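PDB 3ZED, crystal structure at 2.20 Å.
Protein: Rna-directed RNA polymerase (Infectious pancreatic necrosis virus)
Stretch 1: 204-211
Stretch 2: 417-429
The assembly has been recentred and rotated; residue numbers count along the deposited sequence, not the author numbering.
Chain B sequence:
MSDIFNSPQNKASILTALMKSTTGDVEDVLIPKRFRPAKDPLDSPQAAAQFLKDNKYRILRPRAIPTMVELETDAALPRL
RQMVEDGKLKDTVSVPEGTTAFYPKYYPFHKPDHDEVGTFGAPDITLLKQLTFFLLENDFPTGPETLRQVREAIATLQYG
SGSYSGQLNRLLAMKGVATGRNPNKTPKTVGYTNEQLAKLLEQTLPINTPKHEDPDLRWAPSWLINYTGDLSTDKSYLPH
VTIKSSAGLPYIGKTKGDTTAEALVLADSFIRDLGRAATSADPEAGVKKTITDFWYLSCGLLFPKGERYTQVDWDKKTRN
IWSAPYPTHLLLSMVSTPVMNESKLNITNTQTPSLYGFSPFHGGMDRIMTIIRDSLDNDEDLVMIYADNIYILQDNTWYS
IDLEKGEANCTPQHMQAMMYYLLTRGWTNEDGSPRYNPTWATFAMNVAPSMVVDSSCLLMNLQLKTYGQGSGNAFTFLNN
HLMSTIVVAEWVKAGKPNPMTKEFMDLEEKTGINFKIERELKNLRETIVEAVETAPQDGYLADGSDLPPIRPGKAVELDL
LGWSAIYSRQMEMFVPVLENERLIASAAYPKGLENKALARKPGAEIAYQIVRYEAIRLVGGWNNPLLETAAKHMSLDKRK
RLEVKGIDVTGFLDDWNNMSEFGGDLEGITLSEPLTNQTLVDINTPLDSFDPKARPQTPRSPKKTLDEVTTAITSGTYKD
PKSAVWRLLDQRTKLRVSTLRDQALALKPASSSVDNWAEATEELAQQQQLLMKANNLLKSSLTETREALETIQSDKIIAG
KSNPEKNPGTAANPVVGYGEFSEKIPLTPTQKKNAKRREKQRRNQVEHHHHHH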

# COMPACT_ATOMS: atom_id res chain seq x y z
N THR B 204 11.91 0.75 -13.37
CA THR B 204 11.20 -0.12 -12.42
C THR B 204 9.83 0.44 -12.02
O THR B 204 8.96 -0.33 -11.61
CB THR B 204 12.05 -0.36 -11.18
OG1 THR B 204 12.14 0.87 -10.45
CG2 THR B 204 13.45 -0.87 -11.52
N LEU B 205 9.65 1.76 -12.12
CA LEU B 205 8.36 2.39 -11.84
C LEU B 205 8.08 3.49 -12.87
O LEU B 205 8.12 4.67 -12.54
CB LEU B 205 8.25 2.93 -10.39
CG LEU B 205 6.84 3.31 -9.92
CD1 LEU B 205 6.06 2.11 -9.43
CD2 LEU B 205 6.91 4.32 -8.84
N PRO B 206 7.80 3.12 -14.16
CA PRO B 206 7.51 4.17 -15.16
C PRO B 206 6.24 4.93 -14.81
O PRO B 206 5.23 4.32 -14.41
CB PRO B 206 7.34 3.37 -16.46
CG PRO B 206 6.98 1.98 -16.03
CD PRO B 206 7.75 1.77 -14.75
N ILE B 207 6.31 6.26 -14.89
CA ILE B 207 5.16 7.10 -14.58
C ILE B 207 4.86 8.08 -15.71
O ILE B 207 5.76 8.44 -16.47
CB ILE B 207 5.31 7.87 -13.22
CG1 ILE B 207 6.54 8.84 -13.22
CG2 ILE B 207 5.27 6.92 -12.02
CD1 ILE B 207 6.62 9.89 -12.10
N ASN B 208 3.61 8.52 -15.78
CA ASN B 208 3.19 9.58 -16.69
C ASN B 208 2.98 10.82 -15.86
O ASN B 208 2.99 10.75 -14.62
CB ASN B 208 1.92 9.20 -17.44
CG ASN B 208 2.15 8.24 -18.55
OD1 ASN B 208 2.94 8.51 -19.47
ND2 ASN B 208 1.47 7.11 -18.50
N THR B 209 2.75 11.97 -16.52
CA THR B 209 2.46 13.18 -15.77
C THR B 209 1.00 13.14 -15.35
O THR B 209 0.22 12.47 -16.06
CB THR B 209 2.73 14.44 -16.63
OG1 THR B 209 1.74 14.51 -17.66
CG2 THR B 209 4.16 14.53 -17.19
N PRO B 210 0.54 13.88 -14.31
CA PRO B 210 -0.91 13.97 -14.08
C PRO B 210 -1.61 14.57 -15.30
O PRO B 210 -0.95 15.24 -16.10
CB PRO B 210 -1.03 14.93 -12.88
CG PRO B 210 0.33 14.91 -12.24
CD PRO B 210 1.29 14.73 -13.36
N LYS B 211 -2.92 14.34 -15.47
CA LYS B 211 -3.70 14.91 -16.57
C LYS B 211 -3.49 16.43 -16.63
O LYS B 211 -3.29 17.06 -15.59
CB LYS B 211 -5.20 14.62 -16.38
CG LYS B 211 -5.59 13.17 -16.59
CD LYS B 211 -7.03 12.91 -16.17
CE LYS B 211 -7.80 12.08 -17.18
NZ LYS B 211 -7.36 10.65 -17.21
N ALA B 417 13.70 10.66 -1.91
CA ALA B 417 14.11 10.26 -3.27
C ALA B 417 12.87 9.94 -4.14
O ALA B 417 12.84 10.29 -5.32
CB ALA B 417 15.06 9.07 -3.22
N MET B 418 11.83 9.34 -3.54
CA MET B 418 10.57 9.06 -4.25
C MET B 418 9.88 10.41 -4.59
O MET B 418 9.38 10.57 -5.71
CB MET B 418 9.64 8.15 -3.42
CG MET B 418 8.26 7.91 -4.07
SD MET B 418 8.29 7.35 -5.80
CE MET B 418 9.19 5.76 -5.63
N MET B 419 9.88 11.37 -3.64
CA MET B 419 9.32 12.72 -3.83
C MET B 419 10.06 13.44 -4.96
O MET B 419 9.42 14.11 -5.78
CB MET B 419 9.40 13.55 -2.52
CG MET B 419 8.30 13.21 -1.54
SD MET B 419 6.65 13.58 -2.18
CE MET B 419 5.73 13.72 -0.64
N TYR B 420 11.40 13.26 -5.03
CA TYR B 420 12.22 13.82 -6.10
C TYR B 420 11.74 13.27 -7.46
O TYR B 420 11.53 14.03 -8.39
CB TYR B 420 13.71 13.50 -5.85
CG TYR B 420 14.61 13.94 -6.98
CD1 TYR B 420 15.15 15.23 -7.01
CD2 TYR B 420 14.94 13.07 -8.02
CE1 TYR B 420 15.95 15.65 -8.07
CE2 TYR B 420 15.74 13.48 -9.08
CZ TYR B 420 16.25 14.77 -9.10
OH TYR B 420 17.06 15.18 -10.13
N TYR B 421 11.57 11.94 -7.55
CA TYR B 421 11.13 11.25 -8.77
C TYR B 421 9.74 11.72 -9.22
O TYR B 421 9.56 12.02 -10.40
CB TYR B 421 11.15 9.73 -8.56
CG TYR B 421 10.70 8.95 -9.78
CD1 TYR B 421 11.45 8.96 -10.95
CD2 TYR B 421 9.53 8.20 -9.75
CE1 TYR B 421 11.04 8.26 -12.08
CE2 TYR B 421 9.11 7.49 -10.87
CZ TYR B 421 9.86 7.54 -12.04
OH TYR B 421 9.46 6.82 -13.13
N LEU B 422 8.79 11.83 -8.28
CA LEU B 422 7.43 12.29 -8.59
C LEU B 422 7.40 13.75 -9.07
O LEU B 422 6.68 14.07 -10.01
CB LEU B 422 6.50 12.12 -7.38
CG LEU B 422 6.19 10.68 -6.89
CD1 LEU B 422 5.36 10.71 -5.64
CD2 LEU B 422 5.41 9.88 -7.94
N LEU B 423 8.18 14.64 -8.42
CA LEU B 423 8.18 16.07 -8.76
C LEU B 423 8.95 16.37 -10.04
O LEU B 423 8.60 17.33 -10.71
CB LEU B 423 8.70 16.94 -7.61
CG LEU B 423 7.62 17.57 -6.72
CD1 LEU B 423 6.83 16.50 -5.93
CD2 LEU B 423 8.23 18.57 -5.75
N THR B 424 9.96 15.56 -10.40
CA THR B 424 10.74 15.79 -11.62
C THR B 424 10.10 15.08 -12.83
O THR B 424 10.01 15.67 -13.89
CB THR B 424 12.24 15.39 -11.44
OG1 THR B 424 12.34 14.01 -11.07
CG2 THR B 424 12.96 16.23 -10.40
N ARG B 425 9.65 13.83 -12.68
CA ARG B 425 9.11 13.05 -13.79
C ARG B 425 7.58 13.14 -13.91
O ARG B 425 7.06 12.90 -15.00
CB ARG B 425 9.55 11.57 -13.69
CG ARG B 425 10.93 11.25 -14.29
CD ARG B 425 12.09 11.89 -13.52
NE ARG B 425 13.37 11.49 -14.09
CZ ARG B 425 14.55 11.94 -13.69
NH1 ARG B 425 14.64 12.81 -12.70
NH2 ARG B 425 15.66 11.51 -14.28
N GLY B 426 6.88 13.46 -12.83
CA GLY B 426 5.43 13.54 -12.83
C GLY B 426 4.94 14.97 -12.94
O GLY B 426 4.41 15.38 -13.98
N TRP B 427 5.17 15.76 -11.88
CA TRP B 427 4.77 17.16 -11.71
C TRP B 427 5.65 18.10 -12.53
O TRP B 427 6.25 19.05 -12.00
CB TRP B 427 4.80 17.50 -10.21
CG TRP B 427 3.72 16.77 -9.46
CD1 TRP B 427 3.88 15.68 -8.66
CD2 TRP B 427 2.31 17.01 -9.54
NE1 TRP B 427 2.66 15.26 -8.19
CE2 TRP B 427 1.68 16.06 -8.72
CE3 TRP B 427 1.52 17.97 -10.22
CZ2 TRP B 427 0.29 16.02 -8.56
CZ3 TRP B 427 0.14 17.92 -10.07
CH2 TRP B 427 -0.46 16.97 -9.24
N THR B 428 5.69 17.85 -13.85
CA THR B 428 6.49 18.65 -14.78
C THR B 428 5.69 18.94 -16.06
O THR B 428 5.02 18.05 -16.58
CB THR B 428 7.85 17.95 -15.07
OG1 THR B 428 8.67 18.82 -15.85
CG2 THR B 428 7.69 16.61 -15.81
N ASN B 429 5.77 20.18 -16.57
CA ASN B 429 5.13 20.55 -17.84
C ASN B 429 6.01 20.08 -19.00
O ASN B 429 7.18 19.73 -18.77
CB ASN B 429 4.89 22.06 -17.90
CG ASN B 429 3.84 22.57 -16.94
OD1 ASN B 429 2.69 22.10 -16.94
ND2 ASN B 429 4.20 23.58 -16.15
O HOH W 1 2.18 17.74 -17.43

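A segment that leaves a helix at Leu205 and runs extended to Lys211 lies against a helix that runs from before 417 into the mid-420s, and against the residues that follow. The backbones come closest where Thr209 meets Gly426, with the two CA atoms 4.2 Å apart. Together the stretches bury 477 Å², across at least 213 residues of sequence.

One direct hydrogen bond joins them. Tyr421 OH donates to Leu205 O at 2.6 Å, a short bond to a carbonyl that lies near the plane of the ring, at its edge. Leu205 is the first residue after a helix to leave helical phi/psi, so the phenol serves a backbone acceptor just where that helix gives way to the extended segment.

The apolar packing is built around Ile207, which has the largest covered area of any residue in the contact. Its CB points toward the helix, and chi1 p with chi2 t carries CD1 onto the helix surface: CD1 lies 3.7 Å from Tyr421 CE2, 3.7 Å from Arg425 CB and 4.3 Å from Leu422 CD2. Arg425 contributes the aliphatic root of its side chain here, while its end leads away and NH1 donates to Thr424 OG1 at 3.1 Å. Two residues earlier in the segment, Leu205 CD2 reaches Met418 CE at 4.2 Å, since the methionine's tip comes nearer although its CB points sideways.

At Gly426, Ile207 CD1 sits 3.7 Å from Gly426 N. An ideal CB on the glycine would lie only 2.7 Å from Leu422 O, clashing within its own stretch and not with the segment. That same carbonyl accepts from both Gly426 N and Trp427 N, each at 2.9 Å, beside the wider pi-type turn at 422-426. The glycine carbonyl faces the segment: Thr209 CA makes a CA-H...O contact with Gly426 O at 3.4 Å, and Pro210 CD comes to 3.2 Å from Gly426 O. Carbon-bound hydrogens beside a backbone nitrogen are mildly polarised, which suits them to a carbonyl neighbour.

Pro210 also supplies the aromatic contact. Its CG stands 3.6 Å from the centroid of the Trp427 six-membered ring, only 6° off the normal, a CH-pi interaction over the ring face. Trp427 CB points away from the segment, yet the indole's far end returns to receive the proline.

Thr209 CG2 touches Thr428 CG2 at 4.3 Å. A water donates to Thr428 O at 3.0 Å and makes a weak hydrogen bond with Thr209 OG1 at 3.3 Å, bridging the stretches.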